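Local coordinates for UPF0098 protein YbcL (Escherichia coli, PDB 1FUX) that is of unknown function but belongs to the phosphatidylethanolamine-binding protein family, as a periplasmic homodimer related to a mammalian Raf kinase inhibitor protein, at residues T67-P72 / I132-N137; A109-G114 / H118-K123. All coordinates share one frame; numbering follows the deposited sequence.

Contact 1 of 2, residues T67-P72 / I132-N137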
# COMPACT_ATOMS: atom_id res chain seq x y z
N THR A 67 -1.04 -11.15 -2.74
CA THR A 67 -2.50 -11.20 -2.69
C THR A 67 -2.88 -12.23 -3.77
O THR A 67 -2.44 -12.07 -4.91
CB THR A 67 -3.27 -9.88 -2.98
OG1 THR A 67 -2.97 -9.43 -4.30
CG2 THR A 67 -2.89 -8.77 -2.00
N VAL A 68 -3.76 -13.16 -3.42
CA VAL A 68 -4.25 -14.11 -4.41
C VAL A 68 -5.78 -14.21 -4.16
O VAL A 68 -6.11 -14.40 -3.00
CB VAL A 68 -3.90 -15.60 -4.18
CG1 VAL A 68 -4.31 -16.43 -5.41
CG2 VAL A 68 -2.47 -15.80 -3.83
N VAL A 69 -6.57 -14.05 -5.21
CA VAL A 69 -8.01 -14.10 -4.93
C VAL A 69 -8.62 -15.02 -5.99
O VAL A 69 -7.93 -15.49 -6.91
CB VAL A 69 -8.70 -12.74 -4.95
CG1 VAL A 69 -8.08 -11.72 -3.97
CG2 VAL A 69 -8.67 -12.11 -6.33
N ASN A 70 -9.94 -15.21 -5.83
CA ASN A 70 -10.69 -16.02 -6.80
C ASN A 70 -10.20 -17.47 -6.79
O ASN A 70 -10.28 -18.19 -7.81
CB ASN A 70 -10.73 -15.38 -8.18
CG ASN A 70 -11.37 -14.00 -8.28
OD1 ASN A 70 -12.05 -13.58 -7.36
ND2 ASN A 70 -11.17 -13.27 -9.37
N ILE A 71 -9.80 -17.93 -5.62
CA ILE A 71 -9.50 -19.34 -5.45
C ILE A 71 -10.88 -20.01 -5.42
O ILE A 71 -11.73 -19.68 -4.59
CB ILE A 71 -8.65 -19.63 -4.24
CG1 ILE A 71 -7.27 -18.92 -4.33
CG2 ILE A 71 -8.44 -21.14 -4.15
CD1 ILE A 71 -6.61 -18.83 -2.96
N PRO A 72 -11.11 -20.93 -6.34
CA PRO A 72 -12.40 -21.63 -6.39
C PRO A 72 -12.74 -22.23 -5.05
O PRO A 72 -11.96 -22.77 -4.26
CB PRO A 72 -12.25 -22.68 -7.48
CG PRO A 72 -11.09 -22.26 -8.28
CD PRO A 72 -10.21 -21.37 -7.41
N ILE A 132 -14.12 -11.56 -7.58
CA ILE A 132 -13.96 -10.13 -7.27
C ILE A 132 -13.09 -9.59 -8.39
O ILE A 132 -12.30 -10.38 -8.92
CB ILE A 132 -13.43 -9.82 -5.87
CG1 ILE A 132 -12.19 -10.62 -5.41
CG2 ILE A 132 -14.55 -10.01 -4.84
CD1 ILE A 132 -11.39 -9.72 -4.45
N PRO A 133 -13.36 -8.41 -8.92
CA PRO A 133 -12.66 -7.88 -10.06
C PRO A 133 -11.22 -7.48 -9.74
O PRO A 133 -10.99 -6.31 -9.49
CB PRO A 133 -13.47 -6.67 -10.50
CG PRO A 133 -14.13 -6.22 -9.23
CD PRO A 133 -14.42 -7.48 -8.45
N VAL A 134 -10.30 -8.42 -9.66
CA VAL A 134 -8.91 -8.06 -9.40
C VAL A 134 -8.08 -8.50 -10.60
O VAL A 134 -8.43 -9.44 -11.34
CB VAL A 134 -8.30 -8.41 -8.06
CG1 VAL A 134 -9.26 -8.94 -7.03
CG2 VAL A 134 -6.98 -9.16 -8.07
N ASP A 135 -7.04 -7.71 -10.83
CA ASP A 135 -6.13 -8.06 -11.92
C ASP A 135 -4.71 -7.82 -11.45
O ASP A 135 -4.48 -7.45 -10.28
CB ASP A 135 -6.53 -7.39 -13.21
CG ASP A 135 -6.52 -5.88 -13.19
OD1 ASP A 135 -5.76 -5.25 -12.42
OD2 ASP A 135 -7.30 -5.34 -14.02
N SER A 136 -3.75 -7.92 -12.36
CA SER A 136 -2.37 -7.75 -11.95
C SER A 136 -2.06 -6.33 -11.52
O SER A 136 -1.01 -6.17 -10.90
CB SER A 136 -1.40 -8.22 -13.04
OG SER A 136 -1.66 -7.41 -14.16
N ASN A 137 -2.90 -5.36 -11.88
CA ASN A 137 -2.65 -3.99 -11.48
C ASN A 137 -3.37 -3.65 -10.17
O ASN A 137 -3.21 -2.51 -9.72
CB ASN A 137 -3.22 -3.09 -12.57
CG ASN A 137 -2.35 -3.05 -13.80
OD1 ASN A 137 -1.10 -2.98 -13.75
ND2 ASN A 137 -3.07 -3.06 -14.93

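Contact 2 of 2, residues A109-G114 / H118-K123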
# COMPACT_ATOMS: atom_id res chain seq x y z
N ALA A 109 10.04 -12.08 2.73
CA ALA A 109 10.41 -11.11 3.75
C ALA A 109 11.71 -10.40 3.37
O ALA A 109 12.60 -11.06 2.86
CB ALA A 109 10.56 -11.84 5.08
N CYS A 110 11.85 -9.17 3.82
CA CYS A 110 13.13 -8.49 3.63
C CYS A 110 13.17 -7.28 4.55
O CYS A 110 13.08 -6.15 4.09
CB CYS A 110 13.36 -8.19 2.15
SG CYS A 110 15.04 -7.54 1.86
N PRO A 111 13.24 -7.51 5.86
CA PRO A 111 13.28 -6.46 6.86
C PRO A 111 14.61 -5.75 6.91
O PRO A 111 15.64 -6.32 6.52
CB PRO A 111 13.02 -7.22 8.16
CG PRO A 111 13.65 -8.55 7.93
CD PRO A 111 13.38 -8.86 6.47
N PRO A 112 14.63 -4.52 7.44
CA PRO A 112 15.86 -3.79 7.61
C PRO A 112 16.83 -4.53 8.52
O PRO A 112 16.42 -5.16 9.51
CB PRO A 112 15.47 -2.46 8.22
CG PRO A 112 13.98 -2.35 8.11
CD PRO A 112 13.46 -3.76 7.96
N LYS A 113 18.11 -4.45 8.19
CA LYS A 113 19.12 -5.10 9.03
C LYS A 113 19.07 -4.52 10.44
O LYS A 113 18.96 -3.31 10.61
CB LYS A 113 20.52 -4.92 8.44
CG LYS A 113 20.67 -5.31 6.98
CD LYS A 113 22.00 -6.02 6.72
CE LYS A 113 22.35 -5.97 5.24
NZ LYS A 113 22.53 -7.35 4.71
N GLY A 114 19.13 -5.38 11.44
CA GLY A 114 19.13 -4.93 12.83
C GLY A 114 17.78 -4.59 13.42
O GLY A 114 17.71 -4.23 14.60
N HIS A 118 9.95 -8.85 12.36
CA HIS A 118 8.69 -8.42 11.80
C HIS A 118 7.78 -9.64 11.81
O HIS A 118 8.23 -10.79 11.77
CB HIS A 118 8.86 -7.93 10.34
CG HIS A 118 9.56 -6.62 10.23
ND1 HIS A 118 9.47 -5.85 9.10
CD2 HIS A 118 10.37 -5.94 11.11
CE1 HIS A 118 10.19 -4.74 9.26
NE2 HIS A 118 10.73 -4.78 10.46
N HIS A 119 6.50 -9.36 11.92
CA HIS A 119 5.47 -10.39 11.98
C HIS A 119 4.78 -10.46 10.64
O HIS A 119 4.12 -9.48 10.26
CB HIS A 119 4.50 -9.85 13.07
CG HIS A 119 5.22 -9.95 14.38
ND1 HIS A 119 6.06 -8.91 14.81
CD2 HIS A 119 5.29 -10.94 15.30
CE1 HIS A 119 6.60 -9.25 15.97
NE2 HIS A 119 6.15 -10.46 16.28
N TYR A 120 4.93 -11.52 9.88
CA TYR A 120 4.34 -11.61 8.55
C TYR A 120 3.01 -12.33 8.67
O TYR A 120 3.05 -13.52 9.06
CB TYR A 120 5.29 -12.38 7.59
CG TYR A 120 6.55 -11.55 7.49
CD1 TYR A 120 7.58 -11.68 8.40
CD2 TYR A 120 6.66 -10.60 6.45
CE1 TYR A 120 8.72 -10.89 8.32
CE2 TYR A 120 7.80 -9.78 6.39
CZ TYR A 120 8.81 -9.96 7.30
OH TYR A 120 9.94 -9.16 7.29
N GLN A 121 1.91 -11.63 8.46
CA GLN A 121 0.59 -12.26 8.61
C GLN A 121 0.19 -12.93 7.32
O GLN A 121 -0.10 -12.30 6.29
CB GLN A 121 -0.48 -11.24 9.03
CG GLN A 121 -0.11 -10.28 10.13
CD GLN A 121 -0.83 -9.00 10.42
OE1 GLN A 121 -0.92 -8.55 11.59
NE2 GLN A 121 -1.41 -8.24 9.51
N PHE A 122 0.15 -14.27 7.36
CA PHE A 122 -0.28 -15.10 6.23
C PHE A 122 -1.74 -15.42 6.57
O PHE A 122 -2.00 -16.17 7.52
CB PHE A 122 0.50 -16.41 6.09
CG PHE A 122 1.88 -16.25 5.51
CD1 PHE A 122 2.91 -15.63 6.24
CD2 PHE A 122 2.12 -16.73 4.24
CE1 PHE A 122 4.17 -15.50 5.64
CE2 PHE A 122 3.37 -16.59 3.64
CZ PHE A 122 4.38 -15.99 4.38
N LYS A 123 -2.65 -14.89 5.77
CA LYS A 123 -4.06 -15.00 6.10
C LYS A 123 -4.90 -15.55 4.97
O LYS A 123 -4.81 -15.18 3.80
CB LYS A 123 -4.49 -13.54 6.41
CG LYS A 123 -5.98 -13.32 6.75
CD LYS A 123 -5.96 -11.98 7.51
CE LYS A 123 -7.33 -11.36 7.72
NZ LYS A 123 -7.16 -9.95 8.23
O HOH W 1 10.05 -7.30 5.35

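Contact 1 of 2, residues T67-P72 / I132-N137
Asn70 grips the backbone of Ile132 with both ends of its amide. OD1 of Asn70 accepts from Ile132 N at 2.9 Å, the donor tilted somewhat from the plane of the Asn70 side-chain carbonyl. ND2 of Asn70 gives a hydrogen to Ile132 O at 3.1 Å and lies in the plane of the Ile132 carbonyl. Both bonds are nearly straight (164° and 161°), so the pair fixes the rotation of the amide. A leucine here would probably leave the backbone N-H and C=O of Ile132 without these partners and the loop 132-137 less firmly tied to the strand.

Val69 can be followed outward. Its CB lies 4.1 Å from Ile132 CD1 and as far from CG1 of the same residue, and its CG1 comes to 3.9 Å from Ile132 CD1. The contact joins strand 63-72 of the antiparallel five-stranded sheet to the loop leading into helix 140-148, whose Val143 touches Val69 and whose Met146 touches both Ile132 and Val134. The other methyl, CG2 of Val69, also touches Ile132 CG1 and meets Val134 CG1 at 3.3 Å, tighter than usual for two methyls; Val134's nearly eclipsed chi1 (-9°) makes this spacing doubtful. CG2 of Val134 stands 3.8 Å from the same Val69 methyl.

Contact 2 of 2, residues A109-G114 / H118-K123
Pro111 and Ala109 each lay a carbon over the face of an aromatic ring from strand 118-127. CB of Pro111 stands 3.9 Å from the centroid of the His118 ring and only 7° off its normal, an almost centred CH-pi contact. Ala109 CB approaches Tyr120 less centrally: it is 3.9 Å from that centroid but 29° off the normal, displaced toward the hydroxyl-bearing end of the ring, where it reaches Tyr120 CZ at 3.4 Å.

The tyrosine CG is turned beside the backbone N, anti to the carbonyl carbon (chi1 -64°), which carries the ring toward the loop and brings OH of Tyr120 to 3.5 Å from Pro111 CD. No direct hydrogen bond crosses the contact; a water instead lies in the ring plane at the Tyr120 edge, 2.7 Å from its OH, and accepts from Cys110 N at 3.0 Å. The backbone of the loop is thus coupled to the phenol while Cys110 turns its side chain away, into the disulfide with Cys27.

With CG likewise set beside its own N, the His118 ring is presented to Pro111 CB over one face. Pro112 CD approaches the imidazole obliquely, 3.7 Å from His118 CE1. Both ring nitrogens have carboxylate partners, ND1 with Asp54 and NE2 with Asp115, and together these would fix the ring's rotation under Pro111. Tyr120 also meets His65 edge-to-face. Pro111-Pro112 before His118-x-Tyr120 matches the Pro-Pro-x-Gly...His-x-Tyr pattern of the phosphatidylethanolamine-binding family, and the clustering with Asp54 and His65 is consistent with the wall of its anion-binding pocket.

Contacts 1 and 2 have centres 23 Å apart on opposite sides of the chain's centre, and their nearest atoms, about 7 Å from each other, do not touch. They are related through one antiparallel sheet: strands 63-72 and 118-127 flank strand 47-54 on its two sides. Both segments of contact 2 lie, in sequence, between those of contact 1. Strand 63-72 also serves both regions, since His65, which packs against Tyr120, precedes the 67-72 segment by two residues. By family resemblance the probable ligand pocket lies beside contact 2, whereas contact 1 ties the loop before helix 140-148 to the sheet and is probably not part of that pocket.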